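Local coordinates for protein ferulic acid decarboxylase 1 (Candida dubliniensis, PDB 4ZAD) that probably catalyses the reversible decarboxylation of cinnamic, coumaric and ferulic acids to their vinyl derivatives, using prenylated FMN and manganese, at residues Val164-Thr167 against Pro168-Trp172. Residues are numbered along the deposited sequence; the frame is centred on the assembly and turned at random.
Sequences VLQT and PDKSW
Two torsions near +60° bring T167 and D169 together: chi1 of 54° sets T167 OG1 between its own backbone N and carbonyl carbon, and chi1 of 69° does the same for D169 CG. The two side chains then run side by side, and T167 OG1 donates to D169 OD1 at 3.1 Å, nearly along that oxygen's C-O axis. D169 OD1 accepts two more bonds, from S171 OG at 2.8 Å and from S171 N at 3.0 Å, the latter closing an Asx turn; three donors converge on this one oxygen, which should restrain the carboxylate. A weak bond from W172 N also reaches T167 OG1.

The backbone makes a type I beta turn from T167 to K170, closed by the hydrogen bond from K170 N to T167 O, 3.0 Å. Beyond it, T167 N donates to W172 O at 3.1 Å with an N-H...O angle of 165°, a nearly straight bond that joins the two arms at the base of the loop. The extended chain of Q166 crosses that of K170 at a slant, its OE1 3.5 Å from K170 CG, while T167 CG2 lies 3.8 Å from W172 CE3, approaching the indole obliquely.

The whole forms the hairpin connection between antiparallel strands 162-166 and 173-176. Helix 197-207 packs against T167, P168 and W172; its H197 meets the W172 ring edge-to-face, and W172 NE1 bonds weakly to the manganese ligand N174, placing the loop's end beside the cofactor site.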
ATOM      1  N   VAL A 164     -36.101  -6.289  -4.665  1.00 22.82           N
ATOM      2  CA  VAL A 164     -36.779  -7.485  -4.254  1.00 23.01           C
ATOM      3  C   VAL A 164     -37.323  -8.109  -5.512  1.00 24.51           C
ATOM      4  O   VAL A 164     -38.187  -7.506  -6.162  1.00 25.55           O
ATOM      5  CB  VAL A 164     -37.951  -7.126  -3.314  1.00 23.43           C
ATOM      6  CG1 VAL A 164     -38.725  -8.399  -2.855  1.00 20.52           C
ATOM      7  CG2 VAL A 164     -37.454  -6.269  -2.134  1.00 20.75           C
ATOM      8  N   LEU A 165     -36.792  -9.278  -5.882  1.00 25.52           N
ATOM      9  CA  LEU A 165     -37.277 -10.057  -7.019  1.00 26.25           C
ATOM     10  C   LEU A 165     -37.530 -11.454  -6.508  1.00 27.37           C
ATOM     11  O   LEU A 165     -36.784 -11.945  -5.669  1.00 27.57           O
ATOM     12  CB  LEU A 165     -36.248 -10.079  -8.167  1.00 26.66           C
ATOM     13  CG  LEU A 165     -36.315  -9.043  -9.326  1.00 28.19           C
ATOM     14  CD1 LEU A 165     -36.939  -7.707  -8.923  1.00 30.68           C
ATOM     15  CD2 LEU A 165     -34.942  -8.746  -9.927  1.00 28.86           C
ATOM     16  N   GLN A 166     -38.599 -12.080  -7.008  1.00 28.51           N
ATOM     17  CA  GLN A 166     -39.007 -13.444  -6.643  1.00 28.33           C
ATOM     18  C   GLN A 166     -39.129 -14.319  -7.894  1.00 28.59           C
ATOM     19  O   GLN A 166     -39.584 -13.854  -8.930  1.00 29.70           O
ATOM     20  CB  GLN A 166     -40.360 -13.368  -5.953  1.00 28.35           C
ATOM     21  CG  GLN A 166     -40.882 -14.689  -5.369  1.00 28.15           C
ATOM     22  CD  GLN A 166     -42.232 -14.503  -4.711  1.00 29.19           C
ATOM     23  OE1 GLN A 166     -43.285 -14.529  -5.378  1.00 30.58           O
ATOM     24  NE2 GLN A 166     -42.217 -14.300  -3.402  1.00 25.72           N
ATOM     25  N   THR A 167     -38.703 -15.571  -7.806  1.00 29.09           N
ATOM     26  CA  THR A 167     -38.803 -16.531  -8.922  1.00 29.36           C
ATOM     27  C   THR A 167     -40.280 -16.845  -9.243  1.00 30.16           C
ATOM     28  O   THR A 167     -41.149 -16.655  -8.401  1.00 30.47           O
ATOM     29  CB  THR A 167     -38.034 -17.857  -8.600  1.00 28.86           C
ATOM     30  OG1 THR A 167     -38.495 -18.378  -7.358  1.00 28.08           O
ATOM     31  CG2 THR A 167     -36.549 -17.629  -8.502  1.00 26.78           C
ATOM     32  N   PRO A 168     -40.583 -17.297 -10.472  1.00 31.34           N
ATOM     33  CA  PRO A 168     -42.022 -17.529 -10.801  1.00 31.55           C
ATOM     34  C   PRO A 168     -42.718 -18.534  -9.880  1.00 31.60           C
ATOM     35  O   PRO A 168     -43.833 -18.281  -9.434  1.00 31.33           O
ATOM     36  CB  PRO A 168     -41.991 -18.031 -12.251  1.00 31.66           C
ATOM     37  CG  PRO A 168     -40.609 -17.727 -12.783  1.00 31.89           C
ATOM     38  CD  PRO A 168     -39.682 -17.557 -11.614  1.00 31.72           C
ATOM     39  N   ASP A 169     -42.029 -19.626  -9.547  1.00 32.24           N
ATOM     40  CA  ASP A 169     -42.563 -20.646  -8.623  1.00 32.63           C
ATOM     41  C   ASP A 169     -42.565 -20.241  -7.146  1.00 32.72           C
ATOM     42  O   ASP A 169     -42.934 -21.068  -6.301  1.00 34.00           O
ATOM     43  CB  ASP A 169     -41.855 -22.025  -8.818  1.00 32.35           C
ATOM     44  CG  ASP A 169     -40.364 -22.067  -8.360  1.00 34.01           C
ATOM     45  OD1 ASP A 169     -39.830 -21.154  -7.673  1.00 34.25           O
ATOM     46  OD2 ASP A 169     -39.707 -23.085  -8.695  1.00 34.79           O
ATOM     47  N   LYS A 170     -42.120 -19.020  -6.831  1.00 31.98           N
ATOM     48  CA  LYS A 170     -42.081 -18.505  -5.446  1.00 32.34           C
ATOM     49  C   LYS A 170     -41.084 -19.192  -4.467  1.00 31.25           C
ATOM     50  O   LYS A 170     -41.158 -18.971  -3.276  1.00 31.04           O
ATOM     51  CB  LYS A 170     -43.493 -18.511  -4.811  1.00 33.01           C
ATOM     52  CG  LYS A 170     -44.597 -17.759  -5.604  1.00 37.06           C
ATOM     53  CD  LYS A 170     -45.963 -17.717  -4.866  1.00 41.07           C
ATOM     54  CE  LYS A 170     -47.000 -16.767  -5.549  1.00 45.59           C
ATOM     55  NZ  LYS A 170     -48.486 -16.986  -5.154  1.00 45.94           N
ATOM     56  N   SER A 171     -40.149 -19.989  -4.954  1.00 30.28           N
ATOM     57  CA  SER A 171     -39.238 -20.717  -4.070  1.00 30.19           C
ATOM     58  C   SER A 171     -38.033 -19.874  -3.594  1.00 29.95           C
ATOM     59  O   SER A 171     -37.315 -20.263  -2.673  1.00 30.14           O
ATOM     60  CB  SER A 171     -38.752 -22.005  -4.757  1.00 29.89           C
ATOM     61  OG  SER A 171     -37.865 -21.706  -5.822  1.00 31.35           O
ATOM     62  N   TRP A 172     -37.812 -18.712  -4.193  1.00 29.17           N
ATOM     63  CA  TRP A 172     -36.618 -17.933  -3.867  1.00 28.46           C
ATOM     64  C   TRP A 172     -36.925 -16.457  -3.980  1.00 28.27           C
ATOM     65  O   TRP A 172     -37.305 -15.991  -5.052  1.00 28.65           O
ATOM     66  CB  TRP A 172     -35.495 -18.334  -4.824  1.00 28.06           C
ATOM     67  CG  TRP A 172     -34.248 -17.489  -4.815  1.00 25.94           C
ATOM     68  CD1 TRP A 172     -33.815 -16.645  -3.836  1.00 24.79           C
ATOM     69  CD2 TRP A 172     -33.250 -17.462  -5.839  1.00 22.35           C
ATOM     70  NE1 TRP A 172     -32.611 -16.082  -4.197  1.00 23.52           N
ATOM     71  CE2 TRP A 172     -32.244 -16.575  -5.418  1.00 22.07           C
ATOM     72  CE3 TRP A 172     -33.114 -18.108  -7.066  1.00 20.39           C
ATOM     73  CZ2 TRP A 172     -31.124 -16.321  -6.174  1.00 22.20           C
ATOM     74  CZ3 TRP A 172     -32.013 -17.879  -7.801  1.00 21.18           C
ATOM     75  CH2 TRP A 172     -31.018 -16.980  -7.367  1.00 22.63           C
TER